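Local coordinates for cell envelope-related transcriptional attenuator domain-containing protein (Streptococcus agalactiae, PDB 3OKZ), which is of unknown function but, as a member of the LytR/CpsA/Psr family, probably acts in attaching glycopolymers to the cell wall, the present construct holding its LCP domain, at residues W38-S42 with N86-A90; K56-T60 with R273-E277; D110-N116 with N216-I221; I197-N201 with K235-E239; Q245-E249 with Q260-H266. One frame throughout, in Å; residues are numbered along the deposited sequence.

Four of the five contacts reach the central mixed sheet. Contact 3 pairs its edge strand 217-219 with 111-116 and contact 5 lies at the hairpin that ends in 258-261, the opposite edge, their centres about 27 Å apart; both rest on backbone hydrogen bonds. Contact 2 is the buried one, a helix laid over strand 56-62 with threonines and charged side chains between. Contacts 2 and 5 share helix 264-277. Contact 1, partly buried, joins a strand start to a short helix through a tyrosine and a water, and touches contact 3 through Y89 and Q114. Contact 4 is a surface contact, touching contact 2 through a weak hydrogen bond from T57 to S237.

Contact 1: residues W38-S42 with N86-A90; sequences WSGNS and NAAYA
Segment 38-42 is a loop that turns into strand 41-51 at N41, and 86-90 holds the short helix 87-90. The backbones come nearest at N41 and A90 (CA-CA 4.9 Å) and at S42 and Y89 (5.9 Å). G40 has phi/psi of 165/-132, where a CB would jam against the preceding carbonyl, so the backbone itself calls for glycine. G40 O receives a CA-H...O contact from A90 CA at 3.4 Å. Y89 points toward the loop with chi1 t and chi2 -79°; the ring lies along the backbone, its edge at G40 N (CE1 to N 3.6 Å), its OH 2.9 Å from W38 O. S42 (chi1 p) sets its CB 4.0 Å from Y89 CB. One water bridges the segments: it accepts from S42 N (2.7 Å) and donates to N41 OD1 (3.1 Å) and N86 O (2.5 Å), joining the strand start to N86. W38, chi1 m, swings its indole beyond the tyrosine, CE3 4.0 Å from Y89 OH. A short helix thus packs, through one tyrosine, against the loop that opens a sheet strand. Y89 also touches A94 and A97 of helix 93-105 and M25 and V27 of strand 20-28, while its OH hydrogen-bonds Q114 of strand 111-116.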
# COMPACT_ATOMS: atom_id res chain seq x y z
N TRP A 38 6.43 -11.79 10.91
CA TRP A 38 6.17 -10.84 9.83
C TRP A 38 6.28 -11.44 8.44
O TRP A 38 6.84 -10.82 7.53
CB TRP A 38 7.10 -9.62 9.93
CG TRP A 38 6.60 -8.60 10.89
CD1 TRP A 38 7.16 -8.27 12.09
CD2 TRP A 38 5.37 -7.87 10.81
NE1 TRP A 38 6.35 -7.39 12.77
CE2 TRP A 38 5.24 -7.13 12.01
CE3 TRP A 38 4.35 -7.78 9.85
CZ2 TRP A 38 4.14 -6.30 12.27
CZ3 TRP A 38 3.25 -6.95 10.11
CH2 TRP A 38 3.16 -6.23 11.31
N SER A 39 5.74 -12.64 8.27
CA SER A 39 5.77 -13.33 6.98
C SER A 39 4.33 -13.56 6.57
O SER A 39 3.47 -13.84 7.41
CB SER A 39 6.47 -14.67 7.08
OG SER A 39 5.71 -15.58 7.86
N GLY A 40 4.06 -13.45 5.28
CA GLY A 40 2.70 -13.65 4.83
C GLY A 40 2.45 -13.17 3.41
O GLY A 40 3.22 -13.47 2.50
N ASN A 41 1.36 -12.42 3.24
CA ASN A 41 0.97 -11.91 1.93
C ASN A 41 0.68 -10.42 1.93
O ASN A 41 0.08 -9.90 2.87
CB ASN A 41 -0.25 -12.68 1.44
CG ASN A 41 0.11 -14.02 0.85
OD1 ASN A 41 0.59 -14.10 -0.28
ND2 ASN A 41 -0.10 -15.09 1.61
N SER A 42 1.13 -9.74 0.88
CA SER A 42 0.90 -8.31 0.75
C SER A 42 -0.59 -8.15 0.50
O SER A 42 -1.07 -8.32 -0.63
CB SER A 42 1.70 -7.72 -0.42
OG SER A 42 1.26 -8.20 -1.68
N ASN A 86 2.21 -9.30 -6.30
CA ASN A 86 1.77 -9.81 -5.01
C ASN A 86 2.79 -10.79 -4.42
O ASN A 86 2.95 -10.87 -3.20
CB ASN A 86 0.41 -10.48 -5.19
CG ASN A 86 -0.17 -11.01 -3.90
OD1 ASN A 86 -0.53 -10.24 -3.01
ND2 ASN A 86 -0.27 -12.33 -3.80
N ALA A 87 3.50 -11.51 -5.30
CA ALA A 87 4.47 -12.53 -4.88
C ALA A 87 5.79 -12.07 -4.28
O ALA A 87 6.53 -12.89 -3.75
CB ALA A 87 4.74 -13.48 -6.04
N ALA A 88 6.11 -10.78 -4.38
CA ALA A 88 7.37 -10.29 -3.82
C ALA A 88 7.41 -10.58 -2.32
O ALA A 88 8.27 -11.32 -1.84
CB ALA A 88 7.52 -8.81 -4.07
N TYR A 89 6.48 -9.99 -1.57
CA TYR A 89 6.41 -10.19 -0.13
C TYR A 89 6.18 -11.67 0.16
O TYR A 89 6.85 -12.26 1.01
CB TYR A 89 5.28 -9.36 0.47
CG TYR A 89 5.30 -9.24 1.98
CD1 TYR A 89 4.83 -10.27 2.79
CD2 TYR A 89 5.77 -8.08 2.60
CE1 TYR A 89 4.83 -10.14 4.19
CE2 TYR A 89 5.78 -7.94 3.99
CZ TYR A 89 5.31 -8.98 4.77
OH TYR A 89 5.31 -8.85 6.14
N ALA A 90 5.24 -12.27 -0.56
CA ALA A 90 4.91 -13.69 -0.39
C ALA A 90 6.14 -14.62 -0.34
O ALA A 90 6.18 -15.55 0.45
CB ALA A 90 3.97 -14.15 -1.50
O HOH W 1 2.01 -11.47 -0.96

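Contact 2: residues K56-T60 with R273-E277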
# COMPACT_ATOMS: atom_id res chain seq x y z
N LYS A 56 1.66 18.80 0.81
CA LYS A 56 0.73 17.89 0.15
C LYS A 56 1.12 16.42 0.30
O LYS A 56 2.27 16.10 0.61
CB LYS A 56 0.64 18.25 -1.33
CG LYS A 56 -0.35 17.41 -2.15
CD LYS A 56 -0.49 17.93 -3.59
CE LYS A 56 0.85 17.98 -4.32
NZ LYS A 56 0.75 18.53 -5.71
N THR A 57 0.15 15.55 0.09
CA THR A 57 0.37 14.11 0.19
C THR A 57 -0.36 13.36 -0.91
O THR A 57 -1.47 13.73 -1.29
CB THR A 57 -0.10 13.58 1.55
OG1 THR A 57 0.78 14.04 2.58
CG2 THR A 57 -0.14 12.06 1.56
N THR A 58 0.27 12.31 -1.43
CA THR A 58 -0.35 11.50 -2.47
C THR A 58 -0.22 10.03 -2.12
O THR A 58 0.79 9.61 -1.54
CB THR A 58 0.32 11.70 -3.83
OG1 THR A 58 1.57 11.00 -3.85
CG2 THR A 58 0.55 13.19 -4.09
N MSE A 59 -1.24 9.25 -2.47
CA MSE A 59 -1.23 7.82 -2.23
C MSE A 59 -1.50 7.06 -3.49
O MSE A 59 -2.54 7.24 -4.13
CB MSE A 59 -2.31 7.44 -1.23
CG MSE A 59 -2.17 8.10 0.10
SE MSE A 59 -3.48 7.32 1.23
CE MSE A 59 -2.38 5.93 2.00
N THR A 60 -0.57 6.20 -3.85
CA THR A 60 -0.74 5.39 -5.04
C THR A 60 -0.81 3.90 -4.69
O THR A 60 0.16 3.30 -4.21
CB THR A 60 0.38 5.71 -6.05
OG1 THR A 60 0.25 7.08 -6.45
CG2 THR A 60 0.26 4.84 -7.31
N ARG A 273 5.15 11.45 -11.90
CA ARG A 273 4.18 12.18 -11.08
C ARG A 273 4.68 12.04 -9.65
O ARG A 273 4.73 13.02 -8.89
CB ARG A 273 2.79 11.55 -11.23
CG ARG A 273 1.65 12.34 -10.60
CD ARG A 273 1.17 11.69 -9.31
NE ARG A 273 0.83 10.28 -9.49
CZ ARG A 273 -0.07 9.81 -10.35
NH1 ARG A 273 -0.74 10.64 -11.14
NH2 ARG A 273 -0.29 8.51 -10.43
N ILE A 274 5.06 10.82 -9.28
CA ILE A 274 5.59 10.55 -7.95
C ILE A 274 6.93 11.25 -7.79
O ILE A 274 7.18 11.90 -6.77
CB ILE A 274 5.77 9.04 -7.72
CG1 ILE A 274 4.41 8.35 -7.67
CG2 ILE A 274 6.54 8.79 -6.44
CD1 ILE A 274 4.46 6.90 -7.23
N LYS A 275 7.80 11.12 -8.79
CA LYS A 275 9.12 11.76 -8.74
C LYS A 275 9.00 13.26 -8.49
O LYS A 275 9.75 13.82 -7.68
CB LYS A 275 9.87 11.50 -10.05
CG LYS A 275 10.49 10.11 -10.10
CD LYS A 275 11.03 9.76 -11.46
CE LYS A 275 11.69 8.40 -11.42
NZ LYS A 275 11.97 7.87 -12.78
N LYS A 276 8.07 13.92 -9.17
CA LYS A 276 7.88 15.35 -8.97
C LYS A 276 7.57 15.63 -7.50
O LYS A 276 7.96 16.66 -6.96
CB LYS A 276 6.74 15.89 -9.84
CG LYS A 276 6.44 17.37 -9.59
CD LYS A 276 5.14 17.83 -10.25
CE LYS A 276 5.17 17.69 -11.76
NZ LYS A 276 3.90 18.16 -12.40
N GLU A 277 6.87 14.70 -6.85
CA GLU A 277 6.50 14.84 -5.44
C GLU A 277 7.70 14.79 -4.51
O GLU A 277 7.78 15.55 -3.54
CB GLU A 277 5.52 13.75 -5.02
CG GLU A 277 4.18 13.82 -5.71
CD GLU A 277 3.58 15.20 -5.62
OE1 GLU A 277 3.70 15.83 -4.54
OE2 GLU A 277 2.98 15.65 -6.62
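K56 opens the strand with its CA-CB bond toward the helix; CE comes 3.6 Å from E277 OE1, and NZ forms a long salt bridge to E277 OE2 at 3.8 Å. T57 turns away, as the alternation of a beta strand requires. T58 faces the helix: its CG2 lies 3.9 Å from E277 CD, so the methyl packs under the carboxylate while OG1 hydrogen-bonds T49. M59, a selenomethionine, belongs to the other face. T60 completes the row, with OG1 4.3 Å from both R273 NH2 and I274 CD1. Every second residue thus meets one side of the helix; the axes of segments 56-60 and 273-277 come within 10.1 Å, at 149° between their directions, close to antiparallel. This is alpha-on-beta packing of a helix over a sheet. R273 makes a cation-pi contact with Y244 of neighbouring strand 241-252, while I274 packs on L47 and E277 on T49 of strand 41-51, on the other side of 56-62; M59 meets I190 and Q191 of helix 178-200 across the sheet.

Contact 3: residues D110-N116 with N216-I221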
# COMPACT_ATOMS: atom_id res chain seq x y z
N ASP A 110 12.32 5.98 0.37
CA ASP A 110 12.81 6.41 1.67
C ASP A 110 12.53 5.48 2.85
O ASP A 110 13.45 4.95 3.48
CB ASP A 110 12.23 7.80 1.97
CG ASP A 110 12.89 8.88 1.16
OD1 ASP A 110 12.23 9.89 0.84
OD2 ASP A 110 14.09 8.73 0.84
N TYR A 111 11.26 5.28 3.17
CA TYR A 111 10.91 4.43 4.29
C TYR A 111 10.01 3.26 3.93
O TYR A 111 9.79 2.97 2.76
CB TYR A 111 10.28 5.27 5.41
CG TYR A 111 11.17 6.41 5.82
CD1 TYR A 111 11.07 7.65 5.20
CD2 TYR A 111 12.18 6.22 6.76
CE1 TYR A 111 11.98 8.68 5.50
CE2 TYR A 111 13.09 7.23 7.06
CZ TYR A 111 12.99 8.45 6.42
OH TYR A 111 13.93 9.42 6.68
N PHE A 112 9.48 2.60 4.94
CA PHE A 112 8.64 1.44 4.73
C PHE A 112 7.90 1.13 6.02
O PHE A 112 8.46 1.15 7.11
CB PHE A 112 9.53 0.26 4.34
CG PHE A 112 8.97 -1.07 4.72
CD1 PHE A 112 8.10 -1.74 3.86
CD2 PHE A 112 9.31 -1.64 5.94
CE1 PHE A 112 7.55 -2.97 4.22
CE2 PHE A 112 8.77 -2.88 6.32
CZ PHE A 112 7.89 -3.54 5.45
N MSE A 113 6.61 0.84 5.89
CA MSE A 113 5.83 0.51 7.05
C MSE A 113 4.88 -0.64 6.77
O MSE A 113 4.22 -0.70 5.72
CB MSE A 113 5.03 1.73 7.52
CG MSE A 113 4.15 1.45 8.72
SE MSE A 113 3.16 2.98 9.31
CE MSE A 113 4.37 3.63 10.65
N GLN A 114 4.83 -1.58 7.70
CA GLN A 114 3.94 -2.72 7.54
C GLN A 114 3.13 -2.92 8.80
O GLN A 114 3.66 -2.77 9.91
CB GLN A 114 4.73 -3.98 7.19
CG GLN A 114 5.65 -4.53 8.26
CD GLN A 114 6.58 -5.60 7.70
OE1 GLN A 114 6.26 -6.25 6.70
NE2 GLN A 114 7.72 -5.78 8.33
N ILE A 115 1.85 -3.21 8.61
CA ILE A 115 0.92 -3.44 9.71
C ILE A 115 0.06 -4.66 9.39
O ILE A 115 -0.45 -4.79 8.28
CB ILE A 115 0.00 -2.21 9.90
CG1 ILE A 115 0.87 -0.95 10.06
CG2 ILE A 115 -0.87 -2.39 11.14
CD1 ILE A 115 0.13 0.29 10.51
N ASN A 116 -0.09 -5.56 10.35
CA ASN A 116 -0.89 -6.76 10.12
C ASN A 116 -2.36 -6.44 10.33
O ASN A 116 -2.71 -5.33 10.75
CB ASN A 116 -0.48 -7.91 11.04
CG ASN A 116 -0.61 -7.57 12.49
OD1 ASN A 116 -1.66 -7.11 12.93
ND2 ASN A 116 0.45 -7.80 13.25
N ASN A 216 1.95 -4.74 16.50
CA ASN A 216 1.53 -5.33 15.24
C ASN A 216 1.82 -4.52 14.02
O ASN A 216 1.03 -4.54 13.06
CB ASN A 216 0.03 -5.65 15.27
CG ASN A 216 -0.29 -6.78 16.22
OD1 ASN A 216 -0.38 -6.58 17.42
ND2 ASN A 216 -0.46 -7.97 15.68
N MSE A 217 2.94 -3.81 14.05
CA MSE A 217 3.37 -3.00 12.92
C MSE A 217 4.87 -2.81 13.08
O MSE A 217 5.36 -2.55 14.18
CB MSE A 217 2.65 -1.65 12.90
CG MSE A 217 3.20 -0.58 13.83
SE MSE A 217 4.22 0.78 12.90
CE MSE A 217 5.96 0.40 13.65
N GLN A 218 5.59 -2.96 11.97
CA GLN A 218 7.05 -2.84 11.96
C GLN A 218 7.47 -1.79 10.93
O GLN A 218 7.12 -1.88 9.75
CB GLN A 218 7.68 -4.20 11.65
CG GLN A 218 9.18 -4.30 11.90
CD GLN A 218 10.01 -4.08 10.64
OE1 GLN A 218 11.24 -4.13 10.69
NE2 GLN A 218 9.34 -3.85 9.52
N THR A 219 8.23 -0.79 11.37
CA THR A 219 8.68 0.26 10.47
C THR A 219 10.18 0.39 10.29
O THR A 219 10.98 -0.02 11.13
CB THR A 219 8.15 1.64 10.91
OG1 THR A 219 8.76 2.64 10.09
CG2 THR A 219 8.49 1.92 12.37
N ASN A 220 10.53 0.98 9.16
CA ASN A 220 11.91 1.22 8.76
C ASN A 220 12.38 2.47 9.52
O ASN A 220 13.57 2.77 9.59
CB ASN A 220 11.94 1.49 7.26
CG ASN A 220 13.29 1.26 6.67
OD1 ASN A 220 13.49 1.45 5.47
ND2 ASN A 220 14.24 0.84 7.50
N ILE A 221 11.42 3.20 10.07
CA ILE A 221 11.68 4.42 10.81
C ILE A 221 12.39 4.17 12.13
O ILE A 221 12.35 3.07 12.67
CB ILE A 221 10.36 5.16 11.07
CG1 ILE A 221 9.74 5.60 9.73
CG2 ILE A 221 10.59 6.37 11.97
CD1 ILE A 221 8.41 6.32 9.87
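Two antiparallel strands form an edge of the central sheet here: 217-219 is an outermost strand and 111-116 its neighbour, running at 172° to each other. Q114 and Q218 make the hydrogen-bonded pair (Q114 N to Q218 O 3.1 Å, Q218 N to Q114 O 2.8 Å), and N220 N to F112 O (2.9 Å) and N116 N to N216 O (3.1 Å) extend the ladder at both ends. On the face of the non-hydrogen-bonded pairs M113-T219 and I115-M217 the side chains mesh closely. The terminal methyl of M113 settles over the hollow between its cross-strand neighbours, M113 CE lying 3.6 Å from M217 SE and 4.3 Å from T219 CB, and I115 CG1 fills the space beside M217 CB at 3.4 Å. The other face carries F112, whose ring edge receives N220 CB and the end of Q218, and Q114, whose OE1 bonds Y89. Farther along, I221 CG1 presses on the ring of Y111 (CD2, 3.9 Å), closing the gap where the backbones part. N116 caps the following helix, its OD1 hydrogen-bonding G119 N. Beyond T219 the edge strand ends in an ST turn, in which I221 N donates to T219 OG1 at 2.7 Å.

Contact 4: residues I197-N201 with K235-E239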
# COMPACT_ATOMS: atom_id res chain seq x y z
N ILE A 197 -7.01 10.46 13.59
CA ILE A 197 -5.82 10.65 14.41
C ILE A 197 -5.50 12.15 14.50
O ILE A 197 -5.62 12.75 15.56
CB ILE A 197 -4.59 9.90 13.82
CG1 ILE A 197 -4.86 8.41 13.74
CG2 ILE A 197 -3.40 10.08 14.72
CD1 ILE A 197 -3.89 7.69 12.86
N LEU A 198 -5.10 12.74 13.38
CA LEU A 198 -4.76 14.16 13.33
C LEU A 198 -5.73 15.10 14.05
O LEU A 198 -5.29 16.10 14.64
CB LEU A 198 -4.61 14.62 11.87
CG LEU A 198 -3.54 13.93 11.02
CD1 LEU A 198 -3.29 14.75 9.78
CD2 LEU A 198 -2.25 13.79 11.82
N ALA A 199 -7.03 14.81 13.99
CA ALA A 199 -8.03 15.64 14.64
C ALA A 199 -7.79 15.65 16.15
O ALA A 199 -8.01 16.66 16.82
CB ALA A 199 -9.40 15.13 14.35
N LEU A 200 -7.34 14.51 16.69
CA LEU A 200 -7.04 14.45 18.12
C LEU A 200 -6.11 15.61 18.41
O LEU A 200 -6.19 16.26 19.46
CB LEU A 200 -6.33 13.15 18.48
CG LEU A 200 -7.23 11.93 18.57
CD1 LEU A 200 -6.47 10.78 19.18
CD2 LEU A 200 -8.43 12.28 19.41
N ASN A 201 -5.23 15.87 17.45
CA ASN A 201 -4.26 16.94 17.56
C ASN A 201 -3.70 16.95 18.96
O ASN A 201 -3.88 17.91 19.69
CB ASN A 201 -4.91 18.28 17.26
CG ASN A 201 -3.89 19.36 17.11
OD1 ASN A 201 -2.89 19.18 16.41
ND2 ASN A 201 -4.12 20.48 17.76
N LYS A 235 2.70 16.79 9.85
CA LYS A 235 1.29 16.71 10.25
C LYS A 235 0.37 17.58 9.40
O LYS A 235 -0.78 17.23 9.16
CB LYS A 235 1.14 17.10 11.74
CG LYS A 235 -0.31 17.24 12.20
CD LYS A 235 -0.41 18.12 13.44
CE LYS A 235 -1.75 18.83 13.52
NZ LYS A 235 -2.90 17.93 13.86
N ASP A 236 0.87 18.73 8.96
CA ASP A 236 0.06 19.63 8.14
C ASP A 236 -0.09 19.06 6.74
O ASP A 236 -1.12 19.21 6.10
CB ASP A 236 0.70 21.01 8.07
CG ASP A 236 1.24 21.47 9.41
OD1 ASP A 236 2.20 20.84 9.91
OD2 ASP A 236 0.69 22.45 9.96
N SER A 237 0.97 18.39 6.28
CA SER A 237 0.99 17.80 4.95
C SER A 237 -0.09 16.74 4.79
O SER A 237 -0.65 16.57 3.70
CB SER A 237 2.36 17.17 4.66
OG SER A 237 3.36 18.17 4.60
N LEU A 238 -0.38 16.04 5.87
CA LEU A 238 -1.39 14.99 5.85
C LEU A 238 -2.80 15.57 5.71
O LEU A 238 -3.77 14.83 5.52
CB LEU A 238 -1.27 14.15 7.12
CG LEU A 238 0.17 13.69 7.40
CD1 LEU A 238 0.24 12.92 8.71
CD2 LEU A 238 0.68 12.85 6.25
N GLU A 239 -2.90 16.89 5.76
CA GLU A 239 -4.19 17.58 5.68
C GLU A 239 -4.83 17.52 4.30
O GLU A 239 -6.01 17.82 4.15
CB GLU A 239 -4.01 19.05 6.08
CG GLU A 239 -5.03 19.60 7.07
CD GLU A 239 -4.81 19.10 8.49
OE1 GLU A 239 -5.30 19.76 9.44
OE2 GLU A 239 -4.14 18.06 8.68
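L198 reaches out from the last turn of helix 178-200 and lies over the 3-10 segment 237-239, its CD1 3.4 Å from L238 CB and 3.6 Å from E239 OE2. L198 CD2 packs at 4.0 Å on K235 CG, so the leucine is held between the aliphatic part of a lysine and the start of L238. K235 stretches past it with chi1 to chi3 all t, which carries NZ across the gap to N201, where it donates a hydrogen bond to OD1 at 2.8 Å. N201, the first residue past the helix and with positive phi (42°), has its CA-CB bond sideways, but the end of its side chain comes nearer and so meets the lysine. A small apolar patch with a polar bridge at the rim results, on the surface of the domain. The contact ties the C-terminal end of helix 178-200 to the loop between helix 228-232 and strand 241-252; Y206 of helix 203-212 adds weak hydrogen bonds to K235 NZ and L198 O, and S237 O receives one from T57 of strand 56-62.

Contact 5: residues Q245-E249 with Q260-H266; sequences QLKGE and QILTKKH
A beta hairpin, strands 241-252 and 258-261, supplies this contact, together with the turn that leads from its second strand into helix 264-277. E249 and I261 form an antiparallel hydrogen-bonded pair (CA-CA 5.1 Å): E249 N donates to I261 O at 2.8 Å and I261 N to E249 O at 2.7 Å. Before it the backbones come closest at G248 and L262, CA-CA 3.7 Å. G248 is extended (-114/-178), and a CB there would clash with I261 C and L262 N, so only a glycine fits this close passage. L262, chi1 m and chi2 t, has its CA-CB bond away from 245-249, yet the side chain curls back so that CD2 lies 3.2 Å from G248 N and 4.2 Å from L246 CD1. L246, chi1 t and chi2 p, sends CD1 on to H266 CE1 at 4.1 Å. H266, on the first turn of the helix, is t at chi1 and points toward the hairpin. Q260, m at chi1 and chi2, hydrogen-bonds Y180 of helix 178-200 through OE1, and I261 packs on Y293 of helix 293-296. Within the first segment Q245, chi1 t and chi2 p, folds over its own strand, NE2 donating to L246 O at 3.1 Å.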
# COMPACT_ATOMS: atom_id res chain seq x y z
N GLN A 245 -4.52 5.21 -8.36
CA GLN A 245 -4.46 3.76 -8.51
C GLN A 245 -3.64 3.40 -9.75
O GLN A 245 -3.92 3.87 -10.86
CB GLN A 245 -5.88 3.17 -8.63
CG GLN A 245 -5.92 1.66 -8.92
CD GLN A 245 -5.41 0.81 -7.77
OE1 GLN A 245 -5.98 0.81 -6.68
NE2 GLN A 245 -4.33 0.09 -8.00
N LEU A 246 -2.61 2.59 -9.56
CA LEU A 246 -1.76 2.16 -10.65
C LEU A 246 -2.39 0.91 -11.26
O LEU A 246 -2.54 -0.10 -10.58
CB LEU A 246 -0.37 1.83 -10.11
CG LEU A 246 0.60 1.20 -11.11
CD1 LEU A 246 0.91 2.20 -12.22
CD2 LEU A 246 1.86 0.77 -10.39
N LYS A 247 -2.78 0.98 -12.53
CA LYS A 247 -3.40 -0.19 -13.15
C LYS A 247 -3.03 -0.41 -14.61
O LYS A 247 -2.81 0.54 -15.36
CB LYS A 247 -4.92 -0.10 -13.03
CG LYS A 247 -5.50 1.23 -13.50
CD LYS A 247 -7.02 1.26 -13.34
CE LYS A 247 -7.57 2.67 -13.58
NZ LYS A 247 -9.05 2.72 -13.71
N GLY A 248 -2.95 -1.68 -15.01
CA GLY A 248 -2.64 -2.00 -16.39
C GLY A 248 -3.83 -2.68 -17.06
O GLY A 248 -4.89 -2.83 -16.44
N GLU A 249 -3.67 -3.07 -18.32
CA GLU A 249 -4.75 -3.74 -19.03
C GLU A 249 -4.80 -5.18 -18.56
O GLU A 249 -3.78 -5.76 -18.20
CB GLU A 249 -4.51 -3.71 -20.54
CG GLU A 249 -5.52 -2.88 -21.32
CD GLU A 249 -5.30 -1.39 -21.15
OE1 GLU A 249 -5.16 -0.93 -20.00
OE2 GLU A 249 -5.27 -0.67 -22.18
N GLN A 260 -2.45 -8.37 -14.88
CA GLN A 260 -2.60 -6.95 -15.17
C GLN A 260 -1.29 -6.54 -15.83
O GLN A 260 -0.21 -6.66 -15.21
CB GLN A 260 -2.77 -6.16 -13.87
CG GLN A 260 -3.95 -6.56 -12.99
CD GLN A 260 -5.28 -6.09 -13.54
OE1 GLN A 260 -5.40 -4.96 -14.02
NE2 GLN A 260 -6.28 -6.95 -13.47
N ILE A 261 -1.36 -6.07 -17.07
CA ILE A 261 -0.15 -5.65 -17.77
C ILE A 261 -0.18 -4.16 -18.06
O ILE A 261 -1.02 -3.67 -18.82
CB ILE A 261 0.02 -6.45 -19.09
CG1 ILE A 261 0.06 -7.94 -18.75
CG2 ILE A 261 1.27 -6.00 -19.82
CD1 ILE A 261 0.63 -8.81 -19.83
N LEU A 262 0.75 -3.44 -17.45
CA LEU A 262 0.88 -1.99 -17.57
C LEU A 262 1.43 -1.55 -18.92
O LEU A 262 2.24 -2.24 -19.53
CB LEU A 262 1.80 -1.47 -16.47
CG LEU A 262 1.40 -1.84 -15.05
CD1 LEU A 262 2.51 -1.52 -14.09
CD2 LEU A 262 0.15 -1.09 -14.68
N THR A 263 0.99 -0.39 -19.39
CA THR A 263 1.50 0.15 -20.65
C THR A 263 2.65 1.09 -20.36
O THR A 263 2.74 1.65 -19.26
CB THR A 263 0.45 0.95 -21.42
OG1 THR A 263 -0.44 1.62 -20.51
CG2 THR A 263 -0.32 0.05 -22.34
N LYS A 264 3.52 1.27 -21.35
CA LYS A 264 4.67 2.16 -21.21
C LYS A 264 4.20 3.58 -20.92
O LYS A 264 4.63 4.20 -19.94
CB LYS A 264 5.52 2.14 -22.47
CG LYS A 264 6.34 0.86 -22.69
CD LYS A 264 7.20 0.93 -23.96
CE LYS A 264 7.99 -0.36 -24.21
NZ LYS A 264 8.71 -0.35 -25.52
N LYS A 265 3.32 4.10 -21.77
CA LYS A 265 2.81 5.46 -21.63
C LYS A 265 2.33 5.79 -20.22
O LYS A 265 2.54 6.89 -19.73
CB LYS A 265 1.66 5.68 -22.61
CG LYS A 265 1.27 7.13 -22.85
CD LYS A 265 2.14 7.77 -23.93
CE LYS A 265 1.63 9.16 -24.33
NZ LYS A 265 2.36 9.72 -25.50
N HIS A 266 1.69 4.82 -19.58
CA HIS A 266 1.12 5.01 -18.25
C HIS A 266 2.13 4.95 -17.11
O HIS A 266 2.26 5.90 -16.34
CB HIS A 266 0.03 3.96 -18.00
CG HIS A 266 -0.79 4.22 -16.78
ND1 HIS A 266 -1.04 3.25 -15.83
CD2 HIS A 266 -1.46 5.33 -16.37
CE1 HIS A 266 -1.83 3.75 -14.90
NE2 HIS A 266 -2.10 5.01 -15.20